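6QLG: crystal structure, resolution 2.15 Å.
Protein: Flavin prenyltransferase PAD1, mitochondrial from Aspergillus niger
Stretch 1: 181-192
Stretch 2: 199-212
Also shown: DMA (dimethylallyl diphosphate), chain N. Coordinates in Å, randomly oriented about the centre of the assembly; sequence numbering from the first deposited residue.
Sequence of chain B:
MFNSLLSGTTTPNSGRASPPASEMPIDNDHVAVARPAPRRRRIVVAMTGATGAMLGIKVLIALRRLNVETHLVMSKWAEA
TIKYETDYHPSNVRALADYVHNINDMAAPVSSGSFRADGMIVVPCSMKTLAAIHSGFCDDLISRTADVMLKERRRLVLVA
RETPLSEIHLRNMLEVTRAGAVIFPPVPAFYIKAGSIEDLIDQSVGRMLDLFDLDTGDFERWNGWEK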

# COMPACT_ATOMS: atom_id res chain seq x y z
N ALA B 181 -1.65 -15.67 13.28
CA ALA B 181 -0.83 -16.85 13.50
C ALA B 181 0.55 -16.46 14.03
O ALA B 181 0.98 -15.30 13.94
CB ALA B 181 -0.67 -17.65 12.20
N VAL B 182 1.24 -17.44 14.60
CA VAL B 182 2.59 -17.26 15.12
C VAL B 182 3.54 -18.13 14.30
O VAL B 182 3.36 -19.35 14.23
CB VAL B 182 2.68 -17.62 16.61
CG1 VAL B 182 4.12 -17.49 17.11
CG2 VAL B 182 1.74 -16.74 17.43
N ILE B 183 4.53 -17.50 13.68
CA ILE B 183 5.54 -18.22 12.91
C ILE B 183 6.68 -18.60 13.85
O ILE B 183 7.30 -17.74 14.48
CB ILE B 183 6.06 -17.36 11.74
CG1 ILE B 183 4.91 -16.93 10.83
CG2 ILE B 183 7.12 -18.12 10.95
CD1 ILE B 183 4.16 -18.09 10.20
N PHE B 184 6.96 -19.90 13.94
CA PHE B 184 8.00 -20.44 14.82
C PHE B 184 8.97 -21.26 13.98
O PHE B 184 8.84 -22.49 13.88
CB PHE B 184 7.39 -21.29 15.94
CG PHE B 184 8.36 -21.64 17.05
CD1 PHE B 184 9.39 -22.55 16.86
CD2 PHE B 184 8.23 -21.05 18.30
CE1 PHE B 184 10.27 -22.87 17.88
CE2 PHE B 184 9.11 -21.37 19.33
CZ PHE B 184 10.13 -22.27 19.12
N PRO B 185 9.97 -20.63 13.36
CA PRO B 185 11.01 -21.40 12.67
C PRO B 185 11.81 -22.21 13.67
O PRO B 185 12.27 -21.67 14.69
CB PRO B 185 11.86 -20.32 11.99
CG PRO B 185 11.56 -19.06 12.72
CD PRO B 185 10.17 -19.17 13.26
N PRO B 186 12.00 -23.50 13.43
CA PRO B 186 12.69 -24.35 14.42
C PRO B 186 14.21 -24.21 14.35
O PRO B 186 14.95 -25.13 13.97
CB PRO B 186 12.21 -25.75 14.04
CG PRO B 186 12.02 -25.68 12.55
CD PRO B 186 11.54 -24.27 12.26
N VAL B 187 14.70 -23.03 14.72
CA VAL B 187 16.14 -22.76 14.70
C VAL B 187 16.73 -23.17 16.05
O VAL B 187 16.16 -22.84 17.10
CB VAL B 187 16.43 -21.28 14.38
CG1 VAL B 187 16.15 -21.00 12.90
CG2 VAL B 187 15.61 -20.35 15.27
N PRO B 188 17.86 -23.88 16.06
CA PRO B 188 18.38 -24.42 17.33
C PRO B 188 18.91 -23.32 18.24
O PRO B 188 19.49 -22.33 17.78
CB PRO B 188 19.51 -25.35 16.88
CG PRO B 188 19.37 -25.47 15.38
CD PRO B 188 18.71 -24.22 14.92
N ALA B 189 18.69 -23.50 19.54
CA ALA B 189 19.22 -22.60 20.56
C ALA B 189 20.54 -23.17 21.06
O ALA B 189 20.59 -23.90 22.05
CB ALA B 189 18.22 -22.41 21.69
N PHE B 190 21.63 -22.83 20.36
CA PHE B 190 22.92 -23.42 20.67
C PHE B 190 23.47 -22.98 22.02
O PHE B 190 24.38 -23.64 22.55
CB PHE B 190 23.93 -23.08 19.57
CG PHE B 190 23.62 -23.71 18.24
CD1 PHE B 190 23.95 -25.04 17.99
CD2 PHE B 190 23.00 -22.99 17.24
CE1 PHE B 190 23.67 -25.62 16.77
CE2 PHE B 190 22.72 -23.56 16.02
CZ PHE B 190 23.05 -24.88 15.78
N TYR B 191 22.94 -21.90 22.60
CA TYR B 191 23.48 -21.42 23.87
C TYR B 191 23.22 -22.36 25.04
O TYR B 191 23.83 -22.19 26.09
CB TYR B 191 22.92 -20.03 24.20
CG TYR B 191 21.42 -19.98 24.39
CD1 TYR B 191 20.83 -20.33 25.60
CD2 TYR B 191 20.58 -19.56 23.36
CE1 TYR B 191 19.46 -20.28 25.78
CE2 TYR B 191 19.22 -19.51 23.53
CZ TYR B 191 18.66 -19.87 24.74
OH TYR B 191 17.30 -19.81 24.91
N ILE B 192 22.33 -23.35 24.88
CA ILE B 192 22.11 -24.32 25.94
C ILE B 192 23.24 -25.33 26.05
O ILE B 192 23.25 -26.13 26.99
CB ILE B 192 20.78 -25.08 25.74
CG1 ILE B 192 20.91 -26.11 24.61
CG2 ILE B 192 19.64 -24.11 25.47
CD1 ILE B 192 19.72 -27.04 24.49
C1 DMA N . 17.81 -16.23 23.58
O1 DMA N . 16.45 -16.35 23.90
C2 DMA N . 18.38 -14.96 24.22
C3 DMA N . 19.39 -15.04 25.06
C4 DMA N . 19.94 -13.76 25.70
C5 DMA N . 20.01 -16.39 25.40
PA DMA N . 15.34 -15.98 22.73
O1A DMA N . 16.05 -15.38 21.54
O2A DMA N . 14.34 -14.99 23.28
O3A DMA N . 14.54 -17.34 22.27
PB DMA N . 15.21 -18.85 22.33
O1B DMA N . 16.69 -18.75 22.05
O2B DMA N . 14.57 -19.72 21.28
O3B DMA N . 14.98 -19.43 23.70
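Stretch 2 199-212: DLIDQSVGRMLDLF

No clear direct hydrogen bond joins the two stretches; water and the diphosphate of DMA make the polar links between them. Water 2 accepts from Ala 189 N (2.8 Å) and donates to Leu 200 O (2.8 Å) and to Gln 203 OE1 (2.7 Å), tying the loop to one turn of helix; it also accepts from Ser 204 OG (3.1 Å). Water 1 donates both to Val 187 O and to Ser 204 OG, each at 2.6 Å. At the ligand, terminal phosphate oxygen O3B gathers Tyr 191 OH (2.6 Å), Arg 207 NE (2.8 Å) and, weakly, Gln 203 NE2 (3.2 Å), so that one acceptor draws on both stretches. Arg 207 NH2 adds a hydrogen bond to DMA O3A at 3.2 Å, while DMA C5 lies over one face of the Tyr 191 ring.

Stretch 2 is helical from Asp 199 through most of its length and runs against the direction of stretch 1, which passes from a short strand at Val 182 and Ile 183 through a proline-rich loop to a 3-10 segment at 190-192. The paired CA atoms record this order: Val 182 CA to Leu 211 CA 8.7 Å, Phe 184 CA to Met 208 CA 7.3 Å, Pro 188 CA to Leu 200 CA 5.9 Å.

Apolar packing fills both ends. Phe 184, chi1 t, points toward the helix; Met 208 CG sits over one face of its ring, 3.7 Å from CE1, and Arg 207 CB meets the ring edge 3.8 Å from CZ. Leu 211 CD1 touches both Phe 184 CD2 (3.8 Å) and Val 182 CG1 (3.9 Å). At the other end, Leu 200 CD2 approaches Pro 188 CB (4.2 Å) and Ile 192 CD1 (4.0 Å). The contact buries 630 Å², both sides summed.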

# COMPACT_ATOMS: atom_id res chain seq x y z
N ASP B 199 18.64 -32.90 22.62
CA ASP B 199 18.64 -31.79 23.57
C ASP B 199 18.15 -30.51 22.91
O ASP B 199 17.35 -29.77 23.49
CB ASP B 199 20.04 -31.58 24.13
CG ASP B 199 20.46 -32.67 25.10
OD1 ASP B 199 19.57 -33.37 25.63
OD2 ASP B 199 21.68 -32.82 25.32
N LEU B 200 18.63 -30.22 21.70
CA LEU B 200 18.18 -29.03 20.99
C LEU B 200 16.71 -29.13 20.61
O LEU B 200 15.97 -28.15 20.71
CB LEU B 200 19.06 -28.80 19.76
CG LEU B 200 20.51 -28.43 20.08
CD1 LEU B 200 21.43 -28.61 18.89
CD2 LEU B 200 20.59 -27.00 20.61
N ILE B 201 16.26 -30.33 20.21
CA ILE B 201 14.85 -30.52 19.89
C ILE B 201 13.99 -30.29 21.13
O ILE B 201 12.93 -29.65 21.06
CB ILE B 201 14.62 -31.93 19.30
CG1 ILE B 201 15.34 -32.08 17.97
CG2 ILE B 201 13.13 -32.19 19.12
CD1 ILE B 201 15.09 -33.41 17.29
N ASP B 202 14.43 -30.81 22.28
CA ASP B 202 13.65 -30.65 23.51
C ASP B 202 13.47 -29.18 23.87
O ASP B 202 12.40 -28.78 24.34
CB ASP B 202 14.34 -31.40 24.66
CG ASP B 202 14.22 -32.91 24.53
OD1 ASP B 202 13.30 -33.39 23.84
OD2 ASP B 202 15.07 -33.62 25.12
N GLN B 203 14.51 -28.37 23.67
CA GLN B 203 14.39 -26.94 23.95
C GLN B 203 13.41 -26.28 22.99
O GLN B 203 12.58 -25.46 23.41
CB GLN B 203 15.76 -26.28 23.88
CG GLN B 203 15.81 -24.87 24.44
CD GLN B 203 15.55 -23.80 23.38
OE1 GLN B 203 15.41 -24.11 22.20
NE2 GLN B 203 15.52 -22.54 23.81
N SER B 204 13.49 -26.61 21.70
CA SER B 204 12.56 -26.04 20.72
C SER B 204 11.12 -26.42 21.06
O SER B 204 10.22 -25.57 20.99
CB SER B 204 12.91 -26.51 19.31
OG SER B 204 14.19 -26.05 18.92
N VAL B 205 10.88 -27.68 21.41
CA VAL B 205 9.53 -28.12 21.76
C VAL B 205 9.03 -27.37 22.99
O VAL B 205 7.86 -26.97 23.06
CB VAL B 205 9.51 -29.65 21.96
CG1 VAL B 205 8.21 -30.08 22.63
CG2 VAL B 205 9.69 -30.36 20.63
N GLY B 206 9.91 -27.17 23.98
CA GLY B 206 9.51 -26.42 25.16
C GLY B 206 9.18 -24.97 24.85
O GLY B 206 8.26 -24.40 25.44
N ARG B 207 9.92 -24.36 23.93
CA ARG B 207 9.65 -22.98 23.57
C ARG B 207 8.38 -22.86 22.73
O ARG B 207 7.67 -21.85 22.84
CB ARG B 207 10.84 -22.38 22.82
CG ARG B 207 12.12 -22.32 23.65
CD ARG B 207 12.05 -21.23 24.71
NE ARG B 207 12.27 -19.91 24.12
CZ ARG B 207 11.30 -19.02 23.89
NH1 ARG B 207 10.05 -19.32 24.20
NH2 ARG B 207 11.59 -17.85 23.35
N MET B 208 8.08 -23.87 21.91
CA MET B 208 6.81 -23.90 21.19
C MET B 208 5.64 -23.88 22.16
O MET B 208 4.70 -23.08 22.02
CB MET B 208 6.72 -25.14 20.31
CG MET B 208 7.65 -25.18 19.12
SD MET B 208 7.60 -26.83 18.38
CE MET B 208 9.19 -26.85 17.55
N LEU B 209 5.68 -24.76 23.17
CA LEU B 209 4.55 -24.90 24.07
C LEU B 209 4.43 -23.74 25.05
O LEU B 209 3.38 -23.58 25.67
CB LEU B 209 4.66 -26.23 24.83
CG LEU B 209 4.70 -27.47 23.92
CD1 LEU B 209 4.65 -28.75 24.73
CD2 LEU B 209 3.56 -27.44 22.90
N ASP B 210 5.49 -22.93 25.20
CA ASP B 210 5.36 -21.68 25.94
C ASP B 210 4.28 -20.79 25.36
O ASP B 210 3.61 -20.06 26.09
CB ASP B 210 6.70 -20.93 25.95
CG ASP B 210 7.69 -21.50 26.95
OD1 ASP B 210 7.27 -22.23 27.87
OD2 ASP B 210 8.90 -21.21 26.81
N LEU B 211 4.09 -20.84 24.04
CA LEU B 211 3.09 -20.01 23.38
C LEU B 211 1.67 -20.43 23.72
O LEU B 211 0.73 -19.67 23.46
CB LEU B 211 3.31 -20.04 21.87
CG LEU B 211 4.62 -19.38 21.44
CD1 LEU B 211 5.05 -19.84 20.05
CD2 LEU B 211 4.50 -17.87 21.51
N PHE B 212 1.48 -21.63 24.28
CA PHE B 212 0.20 -22.05 24.82
C PHE B 212 0.16 -21.97 26.34
O PHE B 212 -0.71 -22.58 26.97
CB PHE B 212 -0.13 -23.48 24.36
CG PHE B 212 -0.19 -23.64 22.87
CD1 PHE B 212 -1.36 -23.37 22.18
CD2 PHE B 212 0.93 -24.06 22.16
CE1 PHE B 212 -1.41 -23.52 20.80
CE2 PHE B 212 0.88 -24.21 20.79
CZ PHE B 212 -0.29 -23.94 20.11
O HOH W 1 13.92 -23.57 18.19
O HOH W 2 16.90 -25.48 20.41
O HOH W 3 15.92 -22.03 26.85